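Local coordinates for tellurite resistance protein of COG3793 (Nostoc punctiforme, PDB 2OU3) that is of unknown detailed function but belongs to the TerB tellurite-resistance family and holds zinc ions and an indole aldehyde in the crystal, at residues P24-S29 with A64-E69; S30-S35 with R95-S100; V45-E50 with A106-L111; A101-A106 with Q138-E143. All coordinates share one frame; numbering follows the deposited sequence.

Interaction 1. Residues P24-S29 with A64-E69. With I3A (1H-indole-3-carbaldehyde), chain E.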
# COMPACT_ATOMS: atom_id res chain seq x y z
N PRO A 24 -7.19 -9.75 -9.35
CA PRO A 24 -8.15 -9.54 -10.45
C PRO A 24 -7.51 -9.72 -11.82
O PRO A 24 -6.29 -9.47 -11.99
CB PRO A 24 -8.60 -8.07 -10.26
CG PRO A 24 -8.37 -7.82 -8.80
CD PRO A 24 -7.08 -8.54 -8.50
N THR A 25 -8.32 -10.10 -12.80
CA THR A 25 -7.87 -10.18 -14.18
C THR A 25 -7.41 -8.80 -14.60
O THR A 25 -7.88 -7.78 -14.05
CB THR A 25 -8.99 -10.67 -15.10
OG1 THR A 25 -10.08 -9.77 -15.02
CG2 THR A 25 -9.46 -12.11 -14.71
N ASN A 26 -6.50 -8.75 -15.57
CA ASN A 26 -6.13 -7.45 -16.14
C ASN A 26 -7.32 -6.69 -16.68
O ASN A 26 -7.38 -5.45 -16.55
CB ASN A 26 -5.10 -7.58 -17.24
CG ASN A 26 -3.75 -7.98 -16.70
OD1 ASN A 26 -3.20 -7.33 -15.83
ND2 ASN A 26 -3.22 -9.06 -17.21
N GLU A 27 -8.26 -7.42 -17.29
CA GLU A 27 -9.48 -6.82 -17.80
C GLU A 27 -10.27 -6.10 -16.69
O GLU A 27 -10.74 -4.99 -16.86
CB GLU A 27 -10.32 -7.92 -18.45
CG GLU A 27 -9.73 -8.41 -19.80
CD GLU A 27 -8.48 -9.30 -19.68
OE1 GLU A 27 -8.33 -10.00 -18.66
OE2 GLU A 27 -7.66 -9.32 -20.64
N ASP A 28 -10.43 -6.77 -15.55
CA ASP A 28 -11.10 -6.18 -14.40
C ASP A 28 -10.36 -4.99 -13.81
O ASP A 28 -10.99 -4.00 -13.45
CB ASP A 28 -11.39 -7.22 -13.31
CG ASP A 28 -12.71 -7.99 -13.53
OD1 ASP A 28 -13.51 -7.61 -14.43
OD2 ASP A 28 -12.96 -8.96 -12.75
N SER A 29 -9.03 -5.07 -13.72
CA SER A 29 -8.26 -3.92 -13.26
C SER A 29 -8.50 -2.74 -14.17
O SER A 29 -8.69 -1.61 -13.71
CB SER A 29 -6.74 -4.24 -13.16
OG SER A 29 -6.47 -5.18 -12.11
N ALA A 64 -0.63 -6.09 -16.31
CA ALA A 64 0.03 -6.13 -17.61
C ALA A 64 0.20 -4.73 -18.14
O ALA A 64 -0.64 -3.87 -17.87
CB ALA A 64 -0.79 -7.00 -18.62
N ASP A 65 1.30 -4.49 -18.89
CA ASP A 65 1.59 -3.17 -19.47
C ASP A 65 0.47 -2.60 -20.33
O ASP A 65 0.25 -1.39 -20.35
CB ASP A 65 2.83 -3.23 -20.36
CG ASP A 65 4.13 -3.31 -19.56
OD1 ASP A 65 4.10 -3.26 -18.31
OD2 ASP A 65 5.18 -3.42 -20.21
N TRP A 66 -0.20 -3.46 -21.09
CA TRP A 66 -1.32 -2.98 -21.88
C TRP A 66 -2.32 -2.16 -21.07
O TRP A 66 -2.92 -1.23 -21.60
CB TRP A 66 -2.04 -4.11 -22.65
CG TRP A 66 -3.03 -4.98 -21.87
CD1 TRP A 66 -2.80 -6.27 -21.43
CD2 TRP A 66 -4.40 -4.68 -21.55
NE1 TRP A 66 -3.93 -6.75 -20.83
CE2 TRP A 66 -4.92 -5.81 -20.88
CE3 TRP A 66 -5.22 -3.57 -21.74
CZ2 TRP A 66 -6.22 -5.85 -20.40
CZ3 TRP A 66 -6.52 -3.61 -21.27
CH2 TRP A 66 -7.01 -4.74 -20.61
N VAL A 67 -2.55 -2.54 -19.81
CA VAL A 67 -3.56 -1.88 -19.01
C VAL A 67 -3.19 -0.41 -18.83
O VAL A 67 -4.02 0.47 -18.99
CB VAL A 67 -3.76 -2.57 -17.65
CG1 VAL A 67 -4.79 -1.78 -16.71
CG2 VAL A 67 -4.20 -4.01 -17.86
N ILE A 68 -1.93 -0.15 -18.50
CA ILE A 68 -1.46 1.22 -18.28
C ILE A 68 -1.38 2.01 -19.58
O ILE A 68 -1.82 3.17 -19.66
CB ILE A 68 -0.09 1.25 -17.52
CG1 ILE A 68 -0.20 0.50 -16.20
CG2 ILE A 68 0.37 2.70 -17.30
CD1 ILE A 68 -1.30 0.98 -15.22
N GLU A 69 -0.84 1.40 -20.63
CA GLU A 69 -0.78 2.08 -21.91
C GLU A 69 -2.17 2.51 -22.40
O GLU A 69 -2.38 3.62 -22.90
CB GLU A 69 -0.14 1.19 -22.95
CG GLU A 69 1.31 0.91 -22.63
CD GLU A 69 2.22 2.13 -22.80
OE1 GLU A 69 1.76 3.21 -23.25
OE2 GLU A 69 3.41 1.98 -22.46
O I3A E . -8.18 -4.53 -9.98
C3' I3A E . -8.22 -3.86 -8.96
C3 I3A E . -9.51 -3.78 -8.24
C2 I3A E . -9.69 -3.12 -7.05
N I3A E . -11.01 -3.29 -6.68
C8 I3A E . -11.68 -4.03 -7.58
C9 I3A E . -10.77 -4.41 -8.66
C4 I3A E . -11.19 -5.22 -9.72
C5 I3A E . -12.51 -5.62 -9.75
C6 I3A E . -13.41 -5.28 -8.73
C7 I3A E . -12.98 -4.50 -7.66
O HOH W 1 -4.85 -9.71 -20.14

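Interaction 2. Residues S30-S35 with R95-S100. With I3A (1H-indole-3-carbaldehyde), chain E.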
# COMPACT_ATOMS: atom_id res chain seq x y z
N SER A 30 -8.50 -3.00 -15.48
CA SER A 30 -8.75 -1.97 -16.49
C SER A 30 -10.13 -1.31 -16.34
O SER A 30 -10.23 -0.08 -16.25
CB SER A 30 -8.63 -2.60 -17.90
OG SER A 30 -8.85 -1.64 -18.92
N ILE A 31 -11.17 -2.13 -16.28
CA ILE A 31 -12.54 -1.65 -16.13
C ILE A 31 -12.71 -0.88 -14.81
O ILE A 31 -13.28 0.23 -14.79
CB ILE A 31 -13.56 -2.81 -16.26
CG1 ILE A 31 -13.55 -3.40 -17.68
CG2 ILE A 31 -14.98 -2.34 -15.96
CD1 ILE A 31 -14.18 -4.79 -17.77
N TYR A 32 -12.15 -1.43 -13.73
CA TYR A 32 -12.19 -0.76 -12.43
C TYR A 32 -11.56 0.63 -12.50
O TYR A 32 -12.17 1.62 -12.06
CB TYR A 32 -11.47 -1.60 -11.40
CG TYR A 32 -11.28 -0.93 -10.04
CD1 TYR A 32 -12.28 -0.96 -9.09
CD2 TYR A 32 -10.09 -0.28 -9.71
CE1 TYR A 32 -12.12 -0.35 -7.85
CE2 TYR A 32 -9.91 0.32 -8.49
CZ TYR A 32 -10.91 0.27 -7.55
OH TYR A 32 -10.70 0.86 -6.32
N MSE A 33 -10.37 0.72 -13.08
CA MSE A 33 -9.66 2.01 -13.18
C MSE A 33 -10.36 2.97 -14.10
O MSE A 33 -10.38 4.17 -13.84
CB MSE A 33 -8.21 1.83 -13.65
CG MSE A 33 -7.29 1.37 -12.57
SE MSE A 33 -7.30 2.52 -11.00
CE MSE A 33 -7.32 4.16 -11.84
N LYS A 34 -10.94 2.47 -15.20
CA LYS A 34 -11.75 3.32 -16.06
C LYS A 34 -12.93 3.91 -15.29
O LYS A 34 -13.29 5.05 -15.47
CB LYS A 34 -12.24 2.58 -17.33
CG LYS A 34 -11.09 2.37 -18.34
CD LYS A 34 -11.41 1.43 -19.49
CE LYS A 34 -10.25 1.41 -20.50
NZ LYS A 34 -10.51 0.56 -21.70
N SER A 35 -13.53 3.10 -14.42
CA SER A 35 -14.64 3.57 -13.60
C SER A 35 -14.17 4.68 -12.66
O SER A 35 -14.83 5.70 -12.46
CB SER A 35 -15.18 2.40 -12.79
OG SER A 35 -15.64 1.41 -13.65
N ARG A 95 -18.49 1.17 -3.83
CA ARG A 95 -17.89 1.96 -2.75
C ARG A 95 -16.37 2.06 -2.92
O ARG A 95 -15.76 3.08 -2.64
CB ARG A 95 -18.21 1.37 -1.39
CG ARG A 95 -19.70 1.36 -1.07
CD ARG A 95 -19.92 0.77 0.31
NE ARG A 95 -21.33 0.59 0.60
CZ ARG A 95 -21.81 0.30 1.80
NH1 ARG A 95 -21.01 0.15 2.85
NH2 ARG A 95 -23.09 0.19 1.96
N ASP A 96 -15.79 0.97 -3.39
CA ASP A 96 -14.38 0.85 -3.65
C ASP A 96 -13.98 1.86 -4.75
O ASP A 96 -13.03 2.61 -4.61
CB ASP A 96 -14.17 -0.62 -4.04
CG ASP A 96 -12.72 -1.01 -4.34
OD1 ASP A 96 -11.80 -0.16 -4.31
OD2 ASP A 96 -12.55 -2.25 -4.57
N ILE A 97 -14.75 1.90 -5.83
CA ILE A 97 -14.51 2.82 -6.90
C ILE A 97 -14.53 4.27 -6.34
O ILE A 97 -13.67 5.09 -6.66
CB ILE A 97 -15.61 2.69 -8.03
CG1 ILE A 97 -15.44 1.39 -8.85
CG2 ILE A 97 -15.61 3.94 -8.95
CD1 ILE A 97 -16.74 0.91 -9.58
N LEU A 98 -15.55 4.57 -5.55
CA LEU A 98 -15.75 5.95 -5.02
C LEU A 98 -14.58 6.39 -4.18
O LEU A 98 -14.08 7.50 -4.32
CB LEU A 98 -17.03 6.03 -4.21
CG LEU A 98 -17.54 7.47 -4.06
CD1 LEU A 98 -18.17 7.78 -5.43
CD2 LEU A 98 -18.56 7.69 -2.96
N LEU A 99 -14.12 5.50 -3.29
CA LEU A 99 -13.01 5.78 -2.42
C LEU A 99 -11.73 6.04 -3.20
O LEU A 99 -11.02 6.98 -2.92
CB LEU A 99 -12.81 4.65 -1.38
CG LEU A 99 -11.62 4.88 -0.42
CD1 LEU A 99 -11.78 6.16 0.41
CD2 LEU A 99 -11.38 3.65 0.48
N SER A 100 -11.44 5.22 -4.19
CA SER A 100 -10.28 5.49 -5.06
C SER A 100 -10.44 6.82 -5.80
O SER A 100 -9.50 7.57 -5.92
CB SER A 100 -10.10 4.35 -6.06
OG SER A 100 -9.67 3.16 -5.39
O I3A E . -8.18 -4.53 -9.98
C3' I3A E . -8.22 -3.86 -8.96
C3 I3A E . -9.51 -3.78 -8.24
C2 I3A E . -9.69 -3.12 -7.05
N I3A E . -11.01 -3.29 -6.68
C8 I3A E . -11.68 -4.03 -7.58
C9 I3A E . -10.77 -4.41 -8.66
C4 I3A E . -11.19 -5.22 -9.72
C5 I3A E . -12.51 -5.62 -9.75
C6 I3A E . -13.41 -5.28 -8.73
C7 I3A E . -12.98 -4.50 -7.66

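Interaction 3. Residues V45-E50 with A106-L111. With ZN (zinc ion), chain C; ZN (zinc ion), chain D; EDO (1,2-ethanediol), chain F.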
# COMPACT_ATOMS: atom_id res chain seq x y z
N VAL A 45 -13.08 17.96 -15.38
CA VAL A 45 -11.84 17.41 -15.88
C VAL A 45 -11.07 16.70 -14.76
O VAL A 45 -11.43 16.75 -13.57
CB VAL A 45 -10.93 18.50 -16.46
N ILE A 46 -10.02 16.03 -15.17
CA ILE A 46 -9.11 15.36 -14.27
C ILE A 46 -7.75 15.94 -14.65
O ILE A 46 -7.40 15.99 -15.81
CB ILE A 46 -9.22 13.82 -14.43
CG1 ILE A 46 -8.19 13.09 -13.58
CG2 ILE A 46 -9.10 13.39 -15.90
CD1 ILE A 46 -8.47 11.59 -13.52
N SER A 47 -7.01 16.44 -13.67
CA SER A 47 -5.69 17.00 -13.94
C SER A 47 -4.64 15.92 -14.22
O SER A 47 -4.82 14.75 -13.83
CB SER A 47 -5.21 17.83 -12.76
OG SER A 47 -5.02 16.99 -11.64
N PRO A 48 -3.56 16.30 -14.91
CA PRO A 48 -2.42 15.42 -15.11
C PRO A 48 -1.93 14.77 -13.84
O PRO A 48 -1.65 13.55 -13.82
CB PRO A 48 -1.33 16.35 -15.66
CG PRO A 48 -2.08 17.42 -16.36
CD PRO A 48 -3.40 17.58 -15.65
N GLU A 49 -1.81 15.57 -12.78
CA GLU A 49 -1.37 15.04 -11.50
C GLU A 49 -2.33 14.00 -10.94
O GLU A 49 -1.89 12.97 -10.38
CB GLU A 49 -1.19 16.16 -10.46
CG GLU A 49 -0.65 15.60 -9.15
CD GLU A 49 -0.21 16.67 -8.15
OE1 GLU A 49 -0.59 17.84 -8.30
OE2 GLU A 49 0.53 16.32 -7.20
N GLU A 50 -3.62 14.25 -11.06
CA GLU A 50 -4.63 13.31 -10.59
C GLU A 50 -4.52 12.05 -11.43
O GLU A 50 -4.50 10.93 -10.89
CB GLU A 50 -6.04 13.89 -10.73
CG GLU A 50 -6.42 14.91 -9.65
CD GLU A 50 -7.69 15.65 -10.00
OE1 GLU A 50 -7.99 15.81 -11.20
OE2 GLU A 50 -8.40 16.09 -9.08
N ALA A 106 -8.02 13.96 -4.58
CA ALA A 106 -7.19 14.60 -3.56
C ALA A 106 -5.73 14.73 -3.98
O ALA A 106 -4.99 15.46 -3.33
CB ALA A 106 -7.27 13.78 -2.25
N ALA A 107 -5.30 14.03 -5.04
CA ALA A 107 -3.88 13.89 -5.38
C ALA A 107 -3.23 15.20 -5.75
O ALA A 107 -2.03 15.37 -5.58
CB ALA A 107 -3.67 12.87 -6.54
N ASP A 108 -4.02 16.12 -6.29
CA ASP A 108 -3.52 17.41 -6.71
C ASP A 108 -3.93 18.53 -5.75
O ASP A 108 -3.95 19.69 -6.14
CB ASP A 108 -3.98 17.72 -8.15
CG ASP A 108 -5.49 17.92 -8.28
OD1 ASP A 108 -6.31 17.39 -7.47
OD2 ASP A 108 -5.88 18.60 -9.24
N GLY A 109 -4.27 18.18 -4.51
CA GLY A 109 -4.66 19.15 -3.50
C GLY A 109 -5.95 18.80 -2.78
O GLY A 109 -6.75 18.01 -3.28
N GLU A 110 -6.15 19.40 -1.61
CA GLU A 110 -7.32 19.08 -0.77
C GLU A 110 -8.64 19.25 -1.53
O GLU A 110 -8.76 20.13 -2.39
CB GLU A 110 -7.31 19.94 0.50
N LEU A 111 -9.62 18.40 -1.22
CA LEU A 111 -10.89 18.39 -1.96
C LEU A 111 -11.66 19.70 -1.84
O LEU A 111 -11.98 20.13 -0.75
CB LEU A 111 -11.79 17.25 -1.50
CG LEU A 111 -11.18 15.84 -1.57
CD1 LEU A 111 -12.09 14.84 -0.89
CD2 LEU A 111 -10.91 15.48 -3.00
ZN ZN C . -8.25 17.30 -7.25
ZN ZN D . 0.43 18.92 -6.88
C1 EDO F . -6.18 22.78 -5.07
O1 EDO F . -6.44 23.11 -6.44
C2 EDO F . -7.45 22.23 -4.44
O2 EDO F . -7.26 22.07 -3.03
O HOH W 2 -8.25 19.05 -8.72
O HOH W 3 -8.02 18.57 -5.47

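Interaction 4. Residues A101-A106 with Q138-E143. With ZN (zinc ion), chain C.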
# COMPACT_ATOMS: atom_id res chain seq x y z
N ALA A 101 -11.66 7.11 -6.26
CA ALA A 101 -11.94 8.38 -6.94
C ALA A 101 -11.68 9.59 -6.03
O ALA A 101 -11.12 10.61 -6.46
CB ALA A 101 -13.39 8.42 -7.45
N ILE A 102 -12.07 9.45 -4.77
CA ILE A 102 -11.78 10.49 -3.76
C ILE A 102 -10.28 10.70 -3.62
O ILE A 102 -9.81 11.83 -3.65
CB ILE A 102 -12.39 10.12 -2.40
CG1 ILE A 102 -13.91 10.19 -2.49
CG2 ILE A 102 -11.85 11.05 -1.25
CD1 ILE A 102 -14.68 9.42 -1.37
N TRP A 103 -9.53 9.61 -3.47
CA TRP A 103 -8.07 9.67 -3.34
C TRP A 103 -7.43 10.27 -4.58
O TRP A 103 -6.53 11.09 -4.48
CB TRP A 103 -7.47 8.30 -3.08
CG TRP A 103 -7.35 7.94 -1.67
CD1 TRP A 103 -8.21 7.20 -0.93
CD2 TRP A 103 -6.29 8.33 -0.79
NE1 TRP A 103 -7.73 7.07 0.37
CE2 TRP A 103 -6.57 7.77 0.48
CE3 TRP A 103 -5.14 9.11 -0.96
CZ2 TRP A 103 -5.73 7.96 1.56
CZ3 TRP A 103 -4.31 9.29 0.12
CH2 TRP A 103 -4.61 8.73 1.36
N VAL A 104 -7.91 9.87 -5.76
CA VAL A 104 -7.42 10.47 -7.00
C VAL A 104 -7.67 11.99 -7.04
O VAL A 104 -6.79 12.73 -7.43
CB VAL A 104 -8.07 9.82 -8.23
CG1 VAL A 104 -7.76 10.62 -9.49
CG2 VAL A 104 -7.56 8.36 -8.39
N SER A 105 -8.86 12.42 -6.68
CA SER A 105 -9.24 13.81 -6.69
C SER A 105 -8.38 14.59 -5.68
O SER A 105 -8.06 15.75 -5.87
CB SER A 105 -10.71 13.93 -6.34
OG SER A 105 -11.52 13.42 -7.38
N ALA A 106 -8.02 13.96 -4.58
CA ALA A 106 -7.19 14.60 -3.56
C ALA A 106 -5.73 14.73 -3.98
O ALA A 106 -4.99 15.46 -3.33
CB ALA A 106 -7.27 13.78 -2.25
N GLN A 138 -14.66 10.57 5.07
CA GLN A 138 -14.04 10.59 6.37
C GLN A 138 -12.90 9.59 6.44
O GLN A 138 -11.84 9.90 6.99
CB GLN A 138 -15.06 10.29 7.47
CG GLN A 138 -14.47 10.29 8.87
CD GLN A 138 -15.53 10.02 9.92
OE1 GLN A 138 -16.06 8.90 10.02
NE2 GLN A 138 -15.84 11.04 10.72
N LEU A 139 -13.14 8.39 5.91
CA LEU A 139 -12.12 7.37 5.85
C LEU A 139 -10.86 7.88 5.09
O LEU A 139 -9.75 7.74 5.59
CB LEU A 139 -12.68 6.13 5.21
CG LEU A 139 -11.69 4.97 5.09
CD1 LEU A 139 -11.33 4.40 6.46
CD2 LEU A 139 -12.29 3.91 4.19
N TYR A 140 -11.07 8.47 3.92
CA TYR A 140 -10.01 9.16 3.20
C TYR A 140 -9.23 10.12 4.13
O TYR A 140 -7.98 10.09 4.21
CB TYR A 140 -10.55 9.94 1.98
CG TYR A 140 -9.55 10.97 1.57
CD1 TYR A 140 -8.39 10.59 0.95
CD2 TYR A 140 -9.70 12.31 1.93
CE1 TYR A 140 -7.42 11.48 0.64
CE2 TYR A 140 -8.70 13.23 1.61
CZ TYR A 140 -7.57 12.80 0.98
OH TYR A 140 -6.55 13.65 0.65
N TYR A 141 -9.94 11.02 4.81
CA TYR A 141 -9.22 12.04 5.60
C TYR A 141 -8.38 11.37 6.68
O TYR A 141 -7.26 11.79 6.93
CB TYR A 141 -10.14 13.09 6.21
CG TYR A 141 -10.60 14.12 5.20
CD1 TYR A 141 -9.71 15.05 4.66
CD2 TYR A 141 -11.93 14.16 4.79
CE1 TYR A 141 -10.15 15.99 3.73
CE2 TYR A 141 -12.37 15.09 3.86
CZ TYR A 141 -11.49 15.99 3.34
OH TYR A 141 -11.95 16.91 2.44
N TYR A 142 -8.96 10.36 7.32
CA TYR A 142 -8.26 9.61 8.37
C TYR A 142 -7.07 8.82 7.83
O TYR A 142 -6.01 8.78 8.46
CB TYR A 142 -9.22 8.64 9.05
CG TYR A 142 -9.99 9.23 10.20
CD1 TYR A 142 -11.13 9.99 9.98
CD2 TYR A 142 -9.58 9.02 11.52
CE1 TYR A 142 -11.87 10.54 11.04
CE2 TYR A 142 -10.31 9.56 12.59
CZ TYR A 142 -11.45 10.32 12.32
OH TYR A 142 -12.19 10.87 13.35
N GLU A 143 -7.25 8.19 6.67
CA GLU A 143 -6.16 7.44 6.05
C GLU A 143 -4.99 8.36 5.65
O GLU A 143 -3.83 8.08 5.95
CB GLU A 143 -6.66 6.67 4.84
CG GLU A 143 -7.45 5.42 5.16
CD GLU A 143 -8.04 4.71 3.89
OE1 GLU A 143 -8.15 5.32 2.79
OE2 GLU A 143 -8.48 3.56 4.03
ZN ZN C . -8.25 17.30 -7.25
O HOH W 2 -8.25 19.05 -8.72
O HOH W 3 -8.02 18.57 -5.47

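Interaction 1. Residues P24-S29 with A64-E69
N26, in the first turn of helix 26-41, reaches across to A64, W66 and V67 at the start of helix 65-73. Its CB rests against V67 CG2 at 3.7 Å and, at 3.8 Å, against W66 CZ2. CG stands anti to the carbonyl carbon (chi1 -70°), and from there the amide meets A64 with both branches. OD1 accepts the A64 backbone N-H at 2.9 Å in a nearly straight bond (168°), the donor standing well above the carbonyl plane, while ND2 packs on A64 CB at 3.5 Å. Beyond the amide lies a water that accepts the N-H of W66 NE1 in a hydrogen bond at 3.2 Å and is held only weakly by N26 ND2. V67 CG2 sits 3.5 Å above the centre of the W66 ring. E27 also approaches the indole and the water, but it has two conformers and these contacts, seen for one of them, are doubtful. T25, just before the helix, caps it by accepting D28 N at OG1, and S29 OG donates to the aldehyde O of the bound indole-3-carbaldehyde at 2.8 Å; Y161 of the second subunit bonds to D28 and to the T25 backbone N. Across the two helix starts, then, a single direct hydrogen bond, from a backbone N-H to a side-chain amide oxygen, works together with apolar contacts, and the water adds a link that is weak on the N26 side.

Interaction 2. Residues S30-S35 with R95-S100
Y32 OH meets D96 and S100 together: it donates to D96 OD1 at 2.5 Å and lies 2.7 Å from S100 OG, both oxygens sitting near the plane of the tyrosine ring at its edge. The D96 carboxylate receives the phenol from above its own plane, and its second oxygen, OD2, takes the indole N-H of the bound indole-3-carbaldehyde at 2.8 Å, an angle of 165°. The same ligand lies over one face of Y32, its C2 3.5 Å above the ring centre. Y32 CG is anti to the backbone N (chi1 173°), and the far end of the ring reaches helix 94-106. Around this polar group, I97 CG1 packs on Y32 CE1 at 3.9 Å, and I97 CD1 meets S35 CB; S35 OG is tied back to I31 O within its own helix. The axes of the two helical segments come within 9.8 Å at -56°. Farther out, Y155 of the second subunit bonds to D96 OD2, so this carboxylate oxygen serves ligand and dimer partner at once. A carboxylate on the indole N-H and an aromatic face help form the buried pocket that holds this ligand between two helices of the TerB fold, consistent with binding of indole-like compounds.

Interaction 3. Residues V45-E50 with A106-L111
D108 and E50 meet at a zinc ion that draws their carboxylates together: OD1 of D108 binds it at 1.9 Å and OE2 of E50 at 2.2 Å, leaving these two oxygens only 2.9 Å apart. Without the cation such a pair would probably repel. The carboxylate planes stand 44° apart, and D108 CG occupies the place between its backbone N and carbonyl carbon (chi1 66°). Its other oxygen, OD2, accepts a hydrogen bond at 2.5 Å from one of the two waters on the metal, and lies 3.0 Å from S47 OG, a weak interaction. S47 and E50 also form a capping box: E50 N donates to S47 OG, and S47 N donates to E50 OE1 at 2.7 Å, so the N-terminal turn of the helix fixes the metal-binding glutamate. E49, extended beyond CG, crosses D108 obliquely with its OE1 3.4 Å from D108 CB, and binds a second zinc mainly through OE1 at 2.1 Å, with OE2 farther off. A107, second residue of the type I turn that runs from A106 to G109, sets its CB near E50 CA. The backbone O of S105 and the carboxylate of E115 complete the first zinc site, which thereby joins the start of helix 48-60, the end of helix 94-106, the loop after it and helix 113-126.

Interaction 4. Residues A101-A106 with Q138-E143
The segments 101-106 and 138-143 are helical, with axes 10.3 Å apart crossing at -54°, and their backbones come nearest at W103 and Y140. These two carry the contact as a T-shaped aromatic pair: the edge of Y140 points at the face of W103, the planes 82° apart and the centroid of the tyrosine 4.7 Å from that of the six-membered indole ring. Y140 CD1 and CE1 do the touching, CD1 3.4 Å from W103 CE2 and poised over the indole. On the same tyrosine, I102 CG2 packs on Y140 CG at 3.6 Å. At the far end of the phenol, the OH comes to 3.0 Å from A106 CB. The indole is held from a second direction by E143: NE1 donates in the plane of its ring to OE1 at 3.0 Å and 153°, meeting the carboxylate oxygen nearly along its C-O axis, while E143 CB lies at the indole edge. E143 OE2 has a salt bridge to R150 of the second subunit, and W16 of that subunit makes its own edge-to-face pair with W103. This aromatic and polar cluster is interhelical packing of an all-helical TerB-family fold, placed where helices 94-106 and 130-154 face the dimer partner.

From the N terminus, interactions 1, 2 and 3 open in that order on helix 26-41 and at the start of helix 48-60, and close in the same order, at 64-69, 95-100 and 106-111, so each crosses the others. Interaction 4 opens at 101-106, just after interaction 2 has closed, and crosses interaction 3, with which it shares A106, before closing on helix 130-154. Helix 26-41 links interactions 1 and 2, which both reach the indole aldehyde, and helix 94-106 passes from interaction 2 into interaction 4, where L99 packs on L139. At its far end the same helix delivers S105 to the zinc ion common to interactions 3 and 4.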